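Local coordinates for cortical-lytic enzyme (Bacillus cereus, PDB 4S3J), which cleaves cortex peptidoglycan as an N-acetylglucosaminidase during spore germination, probably acting on partially degraded spore peptidoglycan and recognising its muramic acid delta-lactam, at residues I359-F370 / V382-S392; I116-R127 / T153-I161. All blocks are in the same frame, centred on the assembly; numbering follows the deposited sequence.

Contact 1: residues I359-F370 / V382-S392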
loop_
_atom_site.group_PDB
_atom_site.type_symbol
_atom_site.label_atom_id
_atom_site.label_comp_id
_atom_site.label_asym_id
_atom_site.label_seq_id
_atom_site.Cartn_x
_atom_site.Cartn_y
_atom_site.Cartn_z
ATOM N N ILE A 359 16.056 -14.821 5.654
ATOM C CA ILE A 359 15.596 -13.465 5.382
ATOM C C ILE A 359 16.179 -12.548 6.445
ATOM O O ILE A 359 16.070 -12.818 7.645
ATOM C CB ILE A 359 14.064 -13.391 5.386
ATOM C CG1 ILE A 359 13.479 -14.219 4.232
ATOM C CG2 ILE A 359 13.590 -11.945 5.290
ATOM C CD1 ILE A 359 12.071 -14.624 4.420
ATOM N N ARG A 360 16.846 -11.489 6.006
ATOM C CA ARG A 360 17.417 -10.483 6.878
ATOM C C ARG A 360 16.500 -9.268 6.936
ATOM O O ARG A 360 15.611 -9.119 6.102
ATOM C CB ARG A 360 18.793 -10.075 6.382
ATOM C CG ARG A 360 19.846 -11.165 6.571
ATOM C CD ARG A 360 20.639 -11.378 5.334
ATOM N NE ARG A 360 21.399 -10.197 4.957
ATOM C CZ ARG A 360 21.802 -9.928 3.714
ATOM N NH1 ARG A 360 22.486 -8.817 3.474
ATOM N NH2 ARG A 360 21.511 -10.753 2.706
ATOM N N TYR A 361 16.714 -8.406 7.925
ATOM C CA TYR A 361 15.877 -7.213 8.096
ATOM C C TYR A 361 16.718 -5.962 8.326
ATOM O O TYR A 361 17.560 -5.915 9.203
ATOM C CB TYR A 361 14.916 -7.406 9.260
ATOM C CG TYR A 361 13.783 -6.411 9.262
ATOM C CD1 TYR A 361 12.664 -6.604 8.463
ATOM C CD2 TYR A 361 13.853 -5.253 10.034
ATOM C CE1 TYR A 361 11.626 -5.690 8.459
ATOM C CE2 TYR A 361 12.816 -4.320 10.028
ATOM C CZ TYR A 361 11.708 -4.543 9.245
ATOM O OH TYR A 361 10.672 -3.628 9.215
ATOM N N ASP A 362 16.496 -4.966 7.481
ATOM C CA ASP A 362 17.179 -3.677 7.577
ATOM C C ASP A 362 16.361 -2.765 8.493
ATOM O O ASP A 362 15.266 -2.346 8.130
ATOM C CB ASP A 362 17.351 -3.084 6.165
ATOM C CG ASP A 362 18.086 -1.745 6.151
ATOM O OD1 ASP A 362 17.954 -0.949 7.081
ATOM O OD2 ASP A 362 18.817 -1.480 5.178
ATOM N N PHE A 363 16.874 -2.489 9.692
ATOM C CA PHE A 363 16.117 -1.712 10.682
ATOM C C PHE A 363 16.101 -0.206 10.399
ATOM O O PHE A 363 15.299 0.522 10.991
ATOM C CB PHE A 363 16.683 -1.981 12.079
ATOM C CG PHE A 363 16.333 -3.345 12.601
ATOM C CD1 PHE A 363 17.127 -4.442 12.307
ATOM C CD2 PHE A 363 15.184 -3.546 13.346
ATOM C CE1 PHE A 363 16.788 -5.696 12.755
ATOM C CE2 PHE A 363 14.843 -4.802 13.792
ATOM C CZ PHE A 363 15.636 -5.871 13.504
ATOM N N THR A 364 16.974 0.266 9.514
ATOM C CA THR A 364 16.957 1.668 9.094
ATOM C C THR A 364 15.900 1.901 8.012
ATOM O O THR A 364 15.057 2.793 8.143
ATOM C CB THR A 364 18.351 2.110 8.614
ATOM O OG1 THR A 364 19.265 1.963 9.709
ATOM C CG2 THR A 364 18.355 3.568 8.160
ATOM N N ALA A 365 15.938 1.115 6.943
ATOM C CA ALA A 365 14.907 1.178 5.926
ATOM C C ALA A 365 13.569 0.645 6.409
ATOM O O ALA A 365 12.531 1.032 5.872
ATOM C CB ALA A 365 15.349 0.397 4.687
ATOM N N GLN A 366 13.607 -0.246 7.402
ATOM C CA GLN A 366 12.474 -1.082 7.828
ATOM C C GLN A 366 11.964 -1.898 6.642
ATOM O O GLN A 366 10.917 -1.608 6.070
ATOM C CB GLN A 366 11.350 -0.239 8.474
ATOM C CG GLN A 366 11.716 0.330 9.863
ATOM C CD GLN A 366 11.717 -0.723 10.956
ATOM O OE1 GLN A 366 10.815 -1.560 11.030
ATOM N NE2 GLN A 366 12.716 -0.670 11.825
ATOM N N ALA A 367 12.764 -2.894 6.251
ATOM C CA ALA A 367 12.428 -3.769 5.137
ATOM C C ALA A 367 13.218 -5.073 5.161
ATOM O O ALA A 367 14.407 -5.077 5.529
ATOM C CB ALA A 367 12.675 -3.072 3.831
ATOM N N PRO A 368 12.560 -6.174 4.775
ATOM C CA PRO A 368 13.242 -7.467 4.665
ATOM C C PRO A 368 13.965 -7.608 3.337
ATOM O O PRO A 368 13.555 -7.021 2.331
ATOM C CB PRO A 368 12.099 -8.466 4.766
ATOM C CG PRO A 368 10.944 -7.734 4.108
ATOM C CD PRO A 368 11.105 -6.299 4.530
ATOM N N HIS A 369 15.011 -8.421 3.327
ATOM C CA HIS A 369 15.836 -8.623 2.143
ATOM C C HIS A 369 16.708 -9.852 2.281
ATOM O O HIS A 369 16.923 -10.352 3.369
ATOM C CB HIS A 369 16.709 -7.399 1.896
ATOM C CG HIS A 369 17.674 -7.110 2.999
ATOM N ND1 HIS A 369 19.029 -7.356 2.884
ATOM C CD2 HIS A 369 17.483 -6.618 4.248
ATOM C CE1 HIS A 369 19.630 -7.014 4.011
ATOM N NE2 HIS A 369 18.720 -6.555 4.849
ATOM N N PHE A 370 17.226 -10.330 1.155
ATOM C CA PHE A 370 18.169 -11.441 1.157
ATOM C C PHE A 370 18.881 -11.533 -0.181
ATOM O O PHE A 370 18.474 -10.893 -1.165
ATOM C CB PHE A 370 17.494 -12.787 1.482
ATOM C CG PHE A 370 16.370 -13.156 0.563
ATOM C CD1 PHE A 370 15.067 -12.733 0.830
ATOM C CD2 PHE A 370 16.596 -13.929 -0.573
ATOM C CE1 PHE A 370 14.032 -13.054 -0.012
ATOM C CE2 PHE A 370 15.562 -14.258 -1.409
ATOM C CZ PHE A 370 14.282 -13.820 -1.141
ATOM N N VAL A 382 17.078 -9.567 -3.268
ATOM C CA VAL A 382 15.653 -9.358 -3.155
ATOM C C VAL A 382 15.321 -8.415 -2.016
ATOM O O VAL A 382 15.799 -8.610 -0.903
ATOM C CB VAL A 382 14.920 -10.692 -2.917
ATOM C CG1 VAL A 382 13.431 -10.464 -2.808
ATOM C CG2 VAL A 382 15.242 -11.699 -4.012
ATOM N N TRP A 383 14.515 -7.385 -2.299
ATOM C CA TRP A 383 13.927 -6.512 -1.273
ATOM C C TRP A 383 12.413 -6.644 -1.405
ATOM O O TRP A 383 11.914 -6.693 -2.522
ATOM C CB TRP A 383 14.371 -5.054 -1.447
ATOM C CG TRP A 383 15.800 -4.849 -1.090
ATOM C CD1 TRP A 383 16.888 -5.063 -1.885
ATOM C CD2 TRP A 383 16.305 -4.413 0.176
ATOM N NE1 TRP A 383 18.045 -4.783 -1.193
ATOM C CE2 TRP A 383 17.720 -4.367 0.070
ATOM C CE3 TRP A 383 15.704 -4.043 1.384
ATOM C CZ2 TRP A 383 18.534 -4.012 1.147
ATOM C CZ3 TRP A 383 16.514 -3.657 2.434
ATOM C CH2 TRP A 383 17.910 -3.643 2.310
ATOM N N PHE A 384 11.694 -6.754 -0.289
ATOM C CA PHE A 384 10.260 -6.990 -0.387
ATOM C C PHE A 384 9.522 -6.433 0.834
ATOM O O PHE A 384 10.077 -5.595 1.551
ATOM C CB PHE A 384 9.986 -8.496 -0.645
ATOM C CG PHE A 384 10.291 -9.419 0.489
ATOM C CD1 PHE A 384 11.609 -9.749 0.831
ATOM C CD2 PHE A 384 9.252 -10.027 1.171
ATOM C CE1 PHE A 384 11.861 -10.628 1.907
ATOM C CE2 PHE A 384 9.503 -10.891 2.250
ATOM C CZ PHE A 384 10.801 -11.217 2.585
ATOM N N GLU A 385 8.264 -6.829 1.012
ATOM C CA GLU A 385 7.436 -6.338 2.108
ATOM C C GLU A 385 6.997 -7.515 2.959
ATOM O O GLU A 385 6.633 -8.565 2.413
ATOM C CB GLU A 385 6.210 -5.611 1.579
ATOM C CG GLU A 385 6.487 -4.391 0.701
ATOM C CD GLU A 385 7.039 -3.217 1.499
ATOM O OE1 GLU A 385 6.694 -3.078 2.701
ATOM O OE2 GLU A 385 7.842 -2.451 0.932
ATOM N N ASP A 386 6.999 -7.359 4.290
ATOM C CA ASP A 386 6.449 -8.404 5.156
ATOM C C ASP A 386 5.744 -7.790 6.364
ATOM O O ASP A 386 5.592 -6.565 6.450
ATOM C CB ASP A 386 7.515 -9.432 5.607
ATOM C CG ASP A 386 8.528 -8.892 6.626
ATOM O OD1 ASP A 386 8.373 -7.779 7.170
ATOM O OD2 ASP A 386 9.503 -9.643 6.912
ATOM N N ALA A 387 5.299 -8.642 7.294
ATOM C CA ALA A 387 4.477 -8.165 8.398
ATOM C C ALA A 387 5.184 -7.107 9.257
ATOM O O ALA A 387 4.535 -6.177 9.778
ATOM C CB ALA A 387 4.025 -9.339 9.263
ATOM N N ARG A 388 6.498 -7.246 9.417
ATOM C CA ARG A 388 7.259 -6.307 10.233
ATOM C C ARG A 388 7.222 -4.904 9.639
ATOM O O ARG A 388 6.960 -3.927 10.360
ATOM C CB ARG A 388 8.715 -6.764 10.381
ATOM C CG ARG A 388 8.849 -8.062 11.191
ATOM C CD ARG A 388 10.242 -8.647 11.123
ATOM N NE ARG A 388 10.588 -9.124 9.780
ATOM C CZ ARG A 388 11.675 -9.838 9.496
ATOM N NH1 ARG A 388 12.524 -10.167 10.461
ATOM N NH2 ARG A 388 11.909 -10.227 8.246
ATOM N N SER A 389 7.527 -4.791 8.342
ATOM C CA SER A 389 7.652 -3.463 7.739
ATOM C C SER A 389 6.265 -2.849 7.552
ATOM O O SER A 389 6.100 -1.644 7.736
ATOM C CB SER A 389 8.498 -3.476 6.408
ATOM O OG SER A 389 8.122 -4.300 5.257
ATOM N N ILE A 390 5.249 -3.647 7.263
ATOM C CA ILE A 390 3.890 -3.088 7.181
ATOM C C ILE A 390 3.433 -2.577 8.561
ATOM O O ILE A 390 2.818 -1.513 8.668
ATOM C CB ILE A 390 2.875 -4.115 6.626
ATOM C CG1 ILE A 390 3.143 -4.342 5.131
ATOM C CG2 ILE A 390 1.442 -3.643 6.801
ATOM C CD1 ILE A 390 2.826 -3.110 4.234
ATOM N N GLN A 391 3.757 -3.294 9.636
ATOM C CA GLN A 391 3.444 -2.774 10.970
ATOM C C GLN A 391 4.161 -1.446 11.236
ATOM O O GLN A 391 3.562 -0.522 11.799
ATOM C CB GLN A 391 3.780 -3.808 12.048
ATOM C CG GLN A 391 3.336 -3.409 13.459
ATOM C CD GLN A 391 1.837 -3.215 13.581
ATOM O OE1 GLN A 391 1.059 -4.162 13.446
ATOM N NE2 GLN A 391 1.415 -1.969 13.806
ATOM N N SER A 392 5.413 -1.314 10.807
ATOM C CA SER A 392 6.114 -0.038 10.932
ATOM C C SER A 392 5.407 1.068 10.174
ATOM O O SER A 392 5.327 2.195 10.660
ATOM C CB SER A 392 7.543 -0.154 10.446
ATOM O OG SER A 392 8.245 -1.069 11.287
HETATM O O HOH W 1 15.149 -11.259 9.875
#
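His369 lies flat on Trp383 where strands 367-373 and 379-383 of the glycosyl hydrolase family 18 domain form an antiparallel beta hairpin. The two side chains run alongside each other, pointing the same way, as an offset stack: the imidazole and the six-membered ring are 10° from parallel with centroids 4.1 Å apart, while His369 CB sits over the centre of the six-membered ring of Trp383. One residue on, Phe370 and Val382 bond to each other through both backbone N-H groups, and on the other side of the sheet Val382 CB packs over a face of the phenyl ring. Past the last strand pair, Pro368 takes the face of Phe384, its CG 3.7 Å from the ring centroid and nearly on the normal. With CG set between its backbone N and carbonyl carbon, Phe384 also brings CE1 to the edge of the Phe370 ring, and Ile359 CG2 lies at the Phe384 edge beside CZ.

Beyond the hairpin, helix 387-400 begins with a capping box of Asp386 and Ser389. Arg388 bends at chi3 (-67°), and its NE and NH2 both grip Asp386 OD2, a side-on salt bridge that holds the guanidinium in place. Tyr361 CD1 lies over one face of the guanidinium, toward its rim, 3.5 Å from Arg388 CZ, with the planes 41° apart. Water 1 joins Arg388 NH1 to Ile359 O. Arg65 also bonds Ser392 OG. Tyr361 OH and Ser392 OG donate to Gln366 OE1 from opposite faces of its amide, at 2.8 and 2.6 Å.

Contact 2: residues I116-R127 / T153-I161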
loop_
_atom_site.group_PDB
_atom_site.type_symbol
_atom_site.label_atom_id
_atom_site.label_comp_id
_atom_site.label_asym_id
_atom_site.label_seq_id
_atom_site.Cartn_x
_atom_site.Cartn_y
_atom_site.Cartn_z
ATOM N N ILE A 116 -7.251 -9.752 -21.379
ATOM C CA ILE A 116 -8.673 -9.666 -21.655
ATOM C C ILE A 116 -9.144 -11.044 -22.093
ATOM O O ILE A 116 -8.633 -11.575 -23.085
ATOM C CB ILE A 116 -8.998 -8.626 -22.760
ATOM C CG1 ILE A 116 -8.465 -7.242 -22.379
ATOM C CG2 ILE A 116 -10.506 -8.546 -23.000
ATOM C CD1 ILE A 116 -8.444 -6.249 -23.530
ATOM N N PRO A 117 -10.087 -11.648 -21.342
ATOM C CA PRO A 117 -10.706 -11.176 -20.093
ATOM C C PRO A 117 -9.753 -11.182 -18.897
ATOM O O PRO A 117 -8.658 -11.722 -18.989
ATOM C CB PRO A 117 -11.855 -12.167 -19.872
ATOM C CG PRO A 117 -11.426 -13.400 -20.569
ATOM C CD PRO A 117 -10.636 -12.948 -21.764
ATOM N N ILE A 118 -10.181 -10.575 -17.794
ATOM C CA ILE A 118 -9.388 -10.547 -16.570
ATOM C C ILE A 118 -9.185 -11.976 -16.072
ATOM O O ILE A 118 -10.120 -12.775 -16.074
ATOM C CB ILE A 118 -10.067 -9.716 -15.468
ATOM C CG1 ILE A 118 -10.371 -8.299 -15.945
ATOM C CG2 ILE A 118 -9.182 -9.631 -14.210
ATOM C CD1 ILE A 118 -11.313 -7.540 -15.015
ATOM N N LYS A 119 -7.974 -12.292 -15.631
ATOM C CA LYS A 119 -7.700 -13.623 -15.092
ATOM C C LYS A 119 -8.605 -13.948 -13.903
ATOM O O LYS A 119 -8.868 -13.108 -13.040
ATOM C CB LYS A 119 -6.236 -13.748 -14.657
ATOM C CG LYS A 119 -5.229 -13.797 -15.806
ATOM C CD LYS A 119 -3.814 -13.907 -15.263
ATOM C CE LYS A 119 -2.784 -13.644 -16.345
ATOM N NZ LYS A 119 -1.410 -13.565 -15.783
ATOM N N GLU A 120 -9.064 -15.192 -13.867
ATOM C CA GLU A 120 -9.884 -15.669 -12.764
ATOM C C GLU A 120 -9.179 -15.482 -11.416
ATOM O O GLU A 120 -9.796 -15.072 -10.443
ATOM C CB GLU A 120 -10.204 -17.147 -12.990
ATOM C CG GLU A 120 -11.140 -17.785 -11.977
ATOM C CD GLU A 120 -11.287 -19.290 -12.200
ATOM O OE1 GLU A 120 -10.703 -19.813 -13.167
ATOM O OE2 GLU A 120 -11.982 -19.959 -11.409
ATOM N N SER A 121 -7.870 -15.727 -11.378
ATOM C CA SER A 121 -7.117 -15.608 -10.131
ATOM C C SER A 121 -7.153 -14.170 -9.614
ATOM O O SER A 121 -7.205 -13.922 -8.414
ATOM C CB SER A 121 -5.671 -16.089 -10.349
ATOM O OG SER A 121 -5.074 -15.364 -11.405
ATOM N N LEU A 122 -7.176 -13.217 -10.537
ATOM C CA LEU A 122 -7.191 -11.812 -10.186
ATOM C C LEU A 122 -8.571 -11.357 -9.698
ATOM O O LEU A 122 -8.694 -10.571 -8.738
ATOM C CB LEU A 122 -6.745 -11.010 -11.390
ATOM C CG LEU A 122 -6.158 -9.626 -11.174
ATOM C CD1 LEU A 122 -5.043 -9.627 -10.130
ATOM C CD2 LEU A 122 -5.640 -9.087 -12.512
ATOM N N VAL A 123 -9.620 -11.864 -10.331
ATOM C CA VAL A 123 -10.965 -11.596 -9.841
ATOM C C VAL A 123 -11.143 -12.217 -8.447
ATOM O O VAL A 123 -11.729 -11.609 -7.549
ATOM C CB VAL A 123 -12.030 -12.111 -10.820
ATOM C CG1 VAL A 123 -13.421 -11.854 -10.275
ATOM C CG2 VAL A 123 -11.868 -11.426 -12.167
ATOM N N ASN A 124 -10.593 -13.410 -8.228
ATOM C CA ASN A 124 -10.700 -14.017 -6.905
ATOM C C ASN A 124 -9.942 -13.219 -5.834
ATOM O O ASN A 124 -10.420 -13.059 -4.719
ATOM C CB ASN A 124 -10.179 -15.457 -6.924
ATOM C CG ASN A 124 -11.166 -16.429 -7.540
ATOM O OD1 ASN A 124 -12.365 -16.166 -7.587
ATOM N ND2 ASN A 124 -10.666 -17.580 -7.973
ATOM N N ALA A 125 -8.763 -12.715 -6.185
ATOM C CA ALA A 125 -8.004 -11.891 -5.251
ATOM C C ALA A 125 -8.786 -10.623 -4.911
ATOM O O ALA A 125 -8.809 -10.196 -3.763
ATOM C CB ALA A 125 -6.662 -11.535 -5.821
ATOM N N THR A 126 -9.448 -10.040 -5.907
ATOM C CA THR A 126 -10.224 -8.830 -5.677
ATOM C C THR A 126 -11.357 -9.108 -4.684
ATOM O O THR A 126 -11.604 -8.316 -3.769
ATOM C CB THR A 126 -10.813 -8.289 -6.999
ATOM O OG1 THR A 126 -9.757 -8.020 -7.928
ATOM C CG2 THR A 126 -11.607 -7.004 -6.766
ATOM N N ARG A 127 -12.058 -10.222 -4.866
ATOM C CA ARG A 127 -13.125 -10.585 -3.940
ATOM C C ARG A 127 -12.597 -10.815 -2.524
ATOM O O ARG A 127 -13.282 -10.479 -1.546
ATOM C CB ARG A 127 -13.859 -11.833 -4.423
ATOM C CG ARG A 127 -14.649 -11.624 -5.684
ATOM C CD ARG A 127 -15.623 -12.762 -5.935
ATOM N NE ARG A 127 -16.440 -12.494 -7.116
ATOM C CZ ARG A 127 -16.231 -13.020 -8.322
ATOM N NH1 ARG A 127 -15.220 -13.855 -8.538
ATOM N NH2 ARG A 127 -17.038 -12.698 -9.325
ATOM N N THR A 153 -11.983 -3.541 -19.527
ATOM C CA THR A 153 -12.888 -4.668 -19.692
ATOM C C THR A 153 -13.599 -5.013 -18.386
ATOM O O THR A 153 -13.041 -4.826 -17.307
ATOM C CB THR A 153 -12.126 -5.916 -20.221
ATOM O OG1 THR A 153 -13.056 -6.965 -20.503
ATOM C CG2 THR A 153 -11.086 -6.408 -19.218
ATOM N N GLU A 154 -14.839 -5.489 -18.495
ATOM C CA GLU A 154 -15.598 -6.014 -17.356
ATOM C C GLU A 154 -15.739 -5.000 -16.218
ATOM O O GLU A 154 -15.710 -5.364 -15.035
ATOM C CB GLU A 154 -14.925 -7.298 -16.851
ATOM C CG GLU A 154 -14.764 -8.369 -17.934
ATOM C CD GLU A 154 -13.926 -9.557 -17.474
ATOM O OE1 GLU A 154 -14.247 -10.160 -16.432
ATOM O OE2 GLU A 154 -12.926 -9.868 -18.156
ATOM N N THR A 155 -15.915 -3.727 -16.572
ATOM C CA THR A 155 -16.046 -2.681 -15.560
ATOM C C THR A 155 -17.251 -2.920 -14.665
ATOM O O THR A 155 -17.158 -2.758 -13.459
ATOM C CB THR A 155 -16.146 -1.272 -16.202
ATOM O OG1 THR A 155 -14.879 -0.932 -16.771
ATOM C CG2 THR A 155 -16.452 -0.224 -15.179
ATOM N N ALA A 156 -18.387 -3.302 -15.241
ATOM C CA ALA A 156 -19.593 -3.511 -14.439
ATOM C C ALA A 156 -19.381 -4.618 -13.405
ATOM O O ALA A 156 -19.849 -4.509 -12.271
ATOM C CB ALA A 156 -20.781 -3.836 -15.331
ATOM N N LYS A 157 -18.701 -5.686 -13.805
ATOM C CA LYS A 157 -18.403 -6.797 -12.901
ATOM C C LYS A 157 -17.596 -6.339 -11.689
ATOM O O LYS A 157 -17.894 -6.712 -10.548
ATOM C CB LYS A 157 -17.628 -7.897 -13.643
ATOM C CG LYS A 157 -17.249 -9.112 -12.781
ATOM C CD LYS A 157 -16.459 -10.167 -13.558
ATOM C CE LYS A 157 -17.286 -10.810 -14.666
ATOM N NZ LYS A 157 -16.531 -11.870 -15.392
ATOM N N ILE A 158 -16.549 -5.561 -11.949
ATOM C CA ILE A 158 -15.641 -5.110 -10.895
ATOM C C ILE A 158 -16.331 -4.097 -9.978
ATOM O O ILE A 158 -16.210 -4.171 -8.764
ATOM C CB ILE A 158 -14.361 -4.514 -11.511
ATOM C CG1 ILE A 158 -13.622 -5.576 -12.352
ATOM C CG2 ILE A 158 -13.437 -3.963 -10.446
ATOM C CD1 ILE A 158 -13.208 -6.823 -11.590
ATOM N N ALA A 159 -17.086 -3.165 -10.548
ATOM C CA ALA A 159 -17.814 -2.194 -9.730
ATOM C C ALA A 159 -18.835 -2.878 -8.839
ATOM O O ALA A 159 -19.039 -2.470 -7.697
ATOM C CB ALA A 159 -18.500 -1.159 -10.598
ATOM N N ASN A 160 -19.491 -3.909 -9.365
ATOM C CA ASN A 160 -20.509 -4.619 -8.597
ATOM C C ASN A 160 -19.894 -5.384 -7.424
ATOM O O ASN A 160 -20.497 -5.479 -6.352
ATOM C CB ASN A 160 -21.282 -5.590 -9.490
ATOM C CG ASN A 160 -22.501 -6.180 -8.796
ATOM O OD1 ASN A 160 -23.216 -5.489 -8.073
ATOM N ND2 ASN A 160 -22.726 -7.473 -9.001
ATOM N N ILE A 161 -18.699 -5.930 -7.624
ATOM C CA ILE A 161 -17.989 -6.596 -6.536
ATOM C C ILE A 161 -17.792 -5.601 -5.395
ATOM O O ILE A 161 -18.032 -5.907 -4.226
ATOM C CB ILE A 161 -16.633 -7.165 -7.002
ATOM C CG1 ILE A 161 -16.857 -8.407 -7.869
ATOM C CG2 ILE A 161 -15.732 -7.527 -5.810
ATOM C CD1 ILE A 161 -15.606 -8.936 -8.537
HETATM O O HOH W 2 -12.710 -12.389 -16.048
#
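Ile118 meets Glu154 and Ile158 where helices 120-129 and 155-164, neighbours on the outside of the TIM barrel, start side by side; their short segments run 25° from parallel with axes 10.9 Å apart. Apolar contacts form two groups. Near the helix starts, Ile118 CD1 and Ile158 CD1 touch tip to tip at 4.0 Å, and Thr153 CG2 lies against Ile118 CG1. A turn or two further on, Ile161 reaches across Val123 and Arg127 at about a right angle, and its CD1 packs against both Val123 CG1 and Arg127 CG and NE, over a face of the guanidinium. Strand 135-143 of the barrel wall backs this layer, with Leu136 under Thr126 and Ile158.

The polar contacts gather on one carboxylate. Glu154, at the N-cap of its helix, is extended beyond CG (chi2 172°), which carries the acid across to the loop following the cis peptide bond between Ile116 and Pro117. Its OE1 takes a salt bridge from Lys157 NZ at 3.0 Å and a bond from water 2, which also donates to Ile118 O. The other oxygen, OE2, accepts Ile118 N at 2.9 Å on its syn side, 27° out of the carboxylate plane.

Overall arrangement
After the two LysM domains the chain enters the barrel through strand 104-111, and contact 2 closes the first loop: from helix 120-129 it runs through strand 135-143 and back to helix 155-164, so two neighbouring outer helices are tied from their starts along their first turns. Residues 359-370 and 382-392 then close a much shorter one, pairing the hairpin strands and packing them and strand 360-362 on the helix that leads into strand 404-408. The two loops follow in series, neither nesting nor crossing, and lie on opposite sides of the chain's centre, with centres about 31 Å apart. Contact 1 also borders the N-terminal LysM region, through Val42 and Arg65.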